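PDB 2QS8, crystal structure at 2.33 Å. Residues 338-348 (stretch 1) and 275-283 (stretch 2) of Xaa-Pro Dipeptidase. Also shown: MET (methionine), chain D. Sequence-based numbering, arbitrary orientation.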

# COMPACT_ATOMS: atom_id res chain seq x y z
N TRP A 338 35.48 -26.73 -6.33
CA TRP A 338 36.94 -26.54 -6.31
C TRP A 338 37.51 -25.74 -7.48
O TRP A 338 38.50 -25.02 -7.31
CB TRP A 338 37.65 -27.89 -6.23
CG TRP A 338 37.41 -28.76 -7.42
CD1 TRP A 338 36.38 -29.64 -7.60
CD2 TRP A 338 38.19 -28.82 -8.62
NE1 TRP A 338 36.48 -30.25 -8.83
CE2 TRP A 338 37.58 -29.76 -9.47
CE3 TRP A 338 39.36 -28.17 -9.04
CZ2 TRP A 338 38.09 -30.06 -10.74
CZ3 TRP A 338 39.87 -28.46 -10.30
CH2 TRP A 338 39.23 -29.41 -11.14
N LYS A 339 36.89 -25.86 -8.66
CA LYS A 339 37.36 -25.15 -9.85
C LYS A 339 37.47 -23.65 -9.63
O LYS A 339 38.28 -22.98 -10.27
CB LYS A 339 36.44 -25.43 -11.03
CG LYS A 339 36.37 -26.89 -11.42
CD LYS A 339 35.47 -27.10 -12.62
CE LYS A 339 35.34 -28.57 -12.97
NZ LYS A 339 34.51 -28.74 -14.19
N GLU A 340 36.64 -23.12 -8.72
CA GLU A 340 36.65 -21.70 -8.40
C GLU A 340 38.04 -21.26 -7.92
O GLU A 340 38.47 -20.14 -8.21
CB GLU A 340 35.59 -21.41 -7.33
CG GLU A 340 35.39 -19.93 -6.96
CD GLU A 340 34.79 -19.09 -8.08
OE1 GLU A 340 34.32 -19.66 -9.09
OE2 GLU A 340 34.79 -17.84 -7.94
N PHE A 341 38.72 -22.13 -7.18
CA PHE A 341 40.06 -21.84 -6.67
C PHE A 341 41.02 -21.64 -7.84
O PHE A 341 41.77 -20.66 -7.88
CB PHE A 341 40.58 -22.99 -5.80
CG PHE A 341 39.95 -23.09 -4.45
CD1 PHE A 341 39.99 -22.02 -3.56
CD2 PHE A 341 39.29 -24.25 -4.07
CE1 PHE A 341 39.39 -22.12 -2.32
CE2 PHE A 341 38.68 -24.35 -2.83
CZ PHE A 341 38.73 -23.29 -1.95
N VAL A 342 40.99 -22.57 -8.78
CA VAL A 342 41.86 -22.49 -9.94
C VAL A 342 41.62 -21.21 -10.73
O VAL A 342 42.55 -20.62 -11.27
CB VAL A 342 41.65 -23.70 -10.86
CG1 VAL A 342 42.69 -23.68 -11.98
CG2 VAL A 342 41.73 -24.99 -10.05
N TYR A 343 40.36 -20.78 -10.79
CA TYR A 343 40.01 -19.56 -11.51
C TYR A 343 40.52 -18.33 -10.78
O TYR A 343 41.00 -17.38 -11.41
CB TYR A 343 38.49 -19.46 -11.70
CG TYR A 343 37.94 -20.31 -12.82
CD1 TYR A 343 38.35 -20.10 -14.14
CD2 TYR A 343 36.96 -21.28 -12.58
CE1 TYR A 343 37.81 -20.83 -15.19
CE2 TYR A 343 36.41 -22.02 -13.63
CZ TYR A 343 36.84 -21.79 -14.93
OH TYR A 343 36.29 -22.49 -15.97
N MSE A 344 40.43 -18.34 -9.46
CA MSE A 344 40.89 -17.22 -8.66
C MSE A 344 42.39 -17.03 -8.79
O MSE A 344 42.87 -15.90 -8.85
CB MSE A 344 40.51 -17.45 -7.20
CG MSE A 344 39.03 -17.46 -7.02
SE MSE A 344 38.60 -17.78 -5.16
CE MSE A 344 38.45 -15.95 -4.49
N VAL A 345 43.10 -18.14 -8.86
CA VAL A 345 44.55 -18.10 -8.99
C VAL A 345 44.96 -17.58 -10.37
O VAL A 345 45.75 -16.65 -10.47
CB VAL A 345 45.18 -19.50 -8.77
CG1 VAL A 345 46.68 -19.43 -9.00
CG2 VAL A 345 44.88 -20.00 -7.36
N GLU A 346 44.41 -18.17 -11.43
CA GLU A 346 44.75 -17.75 -12.78
C GLU A 346 44.46 -16.28 -13.03
O GLU A 346 45.01 -15.69 -13.96
CB GLU A 346 43.99 -18.60 -13.80
CG GLU A 346 44.16 -20.09 -13.61
CD GLU A 346 43.85 -20.89 -14.86
OE1 GLU A 346 42.86 -20.56 -15.55
OE2 GLU A 346 44.60 -21.85 -15.14
N ASN A 347 43.62 -15.68 -12.20
CA ASN A 347 43.30 -14.27 -12.37
C ASN A 347 43.98 -13.32 -11.39
O ASN A 347 43.49 -12.22 -11.15
CB ASN A 347 41.79 -14.09 -12.37
CG ASN A 347 41.14 -14.61 -13.65
OD1 ASN A 347 41.22 -13.97 -14.70
ND2 ASN A 347 40.53 -15.78 -13.57
N GLY A 348 45.12 -13.75 -10.84
CA GLY A 348 45.87 -12.89 -9.94
C GLY A 348 45.92 -13.12 -8.44
O GLY A 348 46.74 -12.49 -7.77
N MET D . 23.02 -16.68 -11.66
CA MET D . 23.66 -15.48 -12.28
C MET D . 22.72 -14.77 -13.24
O MET D . 22.93 -13.56 -13.48
CB MET D . 24.93 -15.90 -13.02
CG MET D . 25.67 -14.73 -13.62
SD MET D . 27.22 -15.25 -14.27
CE MET D . 28.07 -15.63 -12.76
OXT MET D . 21.79 -15.43 -13.76
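Stretch 2 (275-283) VPTISAGEF

Stretch 2 approaches stretch 1 as a short loop that turns into a helix. Val 275 is extended, Pro 276 and Thr 277 form the turn, and a helix runs from Ile 278 through Phe 283 and beyond. It meets the helix of stretch 1, which extends to Glu 346, almost at a right angle: the N-to-C directions differ by 89°, and the axes come within 9.4 Å of each other. Such a crossing limits the contact to a compact patch, with 392 Å² buried in total, centered where Glu 340 CA and Ser 279 CA lie 5.5 Å apart.

The heart of the contact is the carboxylate of Glu 340. The first turn of any helix leaves backbone NH groups without intrahelical acceptors, and here a side chain from the other helix supplies them. Ile 278 N donates to Glu 340 OE2 at 3.0 Å, and Ser 279 N donates to Glu 340 OE1 at 2.8 Å with a nearly straight angle of 161°. Ser 279 adds its hydroxyl, OG donating to Glu 340 OE1 at 2.7 Å, so OE1 accepts two bonds from one residue. Glutamate suits this place because its two oxygens can serve successive amides at once, while its chain, with chi1 t and chi2 p, carries the carboxylate to the helix start although its CA-to-CB bond points sideways. Three donors thus compensate an acidic group that is buried. Serine is equally apt, being small enough for close backbone approach yet able to offer a hydroxyl.

Thr 277 occupies the N-cap position, but its side chain makes no capping bond. Its CA-to-CB bond points away from stretch 1, and OG1 donates instead to Pro 276 O, a very short 2.5 Å. Thr 277 N lies 3.5 Å from Glu 340 OE2, at an angle too poor for a hydrogen bond. Pro 276 has no amide hydrogen to satisfy, and its CG packs 3.8 Å from Glu 340 OE2.

Apolar packing flanks this polar center. Ile 278 points toward stretch 1; its CG2 is 3.8 Å from Tyr 343 CB, and its CD1 is 4.1 Å from CG of Met 344, present as selenomethionine. The isoleucine side chain thus packs against two successive residues of the other helix. The Tyr 343 ring also meets serine and glutamate obliquely, with CD2 3.6 Å from Ser 279 OG and CE1 3.5 Å from Glu 282 CG. Farther out, water 1 links the two helices: it donates to Glu 282 OE1 at 2.8 Å and is hydrogen-bonded to Tyr 343 OH at 3.0 Å. Tyrosine fits this partly exposed site by combining an aromatic surface with a polar tip.

Asn 347 closes its helix by donating from ND2 to Tyr 343 O at 2.7 Å, thereby satisfying a carbonyl near the C-terminal end. Gly 348 follows with a positive phi of 108°, where a side chain would jam against the preceding carbonyl oxygen.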

# COMPACT_ATOMS: atom_id res chain seq x y z
N VAL A 275 31.81 -11.58 -3.67
CA VAL A 275 31.72 -13.01 -3.95
C VAL A 275 31.63 -13.09 -5.48
O VAL A 275 30.55 -12.97 -6.06
CB VAL A 275 30.46 -13.61 -3.33
CG1 VAL A 275 30.47 -15.11 -3.49
CG2 VAL A 275 30.38 -13.23 -1.88
N PRO A 276 32.77 -13.30 -6.15
CA PRO A 276 32.87 -13.37 -7.61
C PRO A 276 32.09 -14.41 -8.42
O PRO A 276 31.50 -14.06 -9.43
CB PRO A 276 34.37 -13.47 -7.84
CG PRO A 276 34.83 -14.24 -6.66
CD PRO A 276 34.07 -13.62 -5.53
N THR A 277 32.07 -15.66 -7.99
CA THR A 277 31.40 -16.72 -8.75
C THR A 277 31.95 -16.72 -10.17
O THR A 277 31.19 -16.68 -11.15
CB THR A 277 29.85 -16.56 -8.81
OG1 THR A 277 29.49 -15.45 -9.65
CG2 THR A 277 29.29 -16.38 -7.41
N ILE A 278 33.27 -16.75 -10.28
CA ILE A 278 33.92 -16.77 -11.59
C ILE A 278 33.46 -18.01 -12.38
O ILE A 278 33.19 -17.91 -13.57
CB ILE A 278 35.46 -16.81 -11.47
CG1 ILE A 278 35.95 -15.61 -10.66
CG2 ILE A 278 36.09 -16.78 -12.86
CD1 ILE A 278 37.42 -15.66 -10.32
N SER A 279 33.38 -19.15 -11.70
CA SER A 279 32.97 -20.40 -12.33
C SER A 279 31.68 -20.24 -13.13
O SER A 279 31.63 -20.56 -14.32
CB SER A 279 32.75 -21.49 -11.28
OG SER A 279 33.97 -21.84 -10.64
N ALA A 280 30.64 -19.76 -12.47
CA ALA A 280 29.34 -19.57 -13.11
C ALA A 280 29.49 -18.62 -14.29
O ALA A 280 28.82 -18.79 -15.31
CB ALA A 280 28.33 -19.00 -12.11
N GLY A 281 30.37 -17.64 -14.15
CA GLY A 281 30.60 -16.69 -15.22
C GLY A 281 31.14 -17.41 -16.44
O GLY A 281 30.59 -17.28 -17.54
N GLU A 282 32.20 -18.18 -16.24
CA GLU A 282 32.82 -18.95 -17.32
C GLU A 282 31.83 -19.96 -17.90
O GLU A 282 31.87 -20.28 -19.08
CB GLU A 282 34.07 -19.68 -16.81
CG GLU A 282 35.18 -18.76 -16.32
CD GLU A 282 35.79 -17.93 -17.43
OE1 GLU A 282 36.20 -18.52 -18.45
OE2 GLU A 282 35.87 -16.69 -17.29
N PHE A 283 30.94 -20.46 -17.04
CA PHE A 283 29.94 -21.44 -17.46
C PHE A 283 28.99 -20.88 -18.52
O PHE A 283 28.84 -21.47 -19.60
CB PHE A 283 29.12 -21.90 -16.26
CG PHE A 283 28.18 -23.03 -16.57
CD1 PHE A 283 28.62 -24.35 -16.52
CD2 PHE A 283 26.86 -22.78 -16.93
CE1 PHE A 283 27.77 -25.40 -16.84
CE2 PHE A 283 26.00 -23.83 -17.25
CZ PHE A 283 26.46 -25.13 -17.20
O HOH W 1 37.00 -21.20 -18.64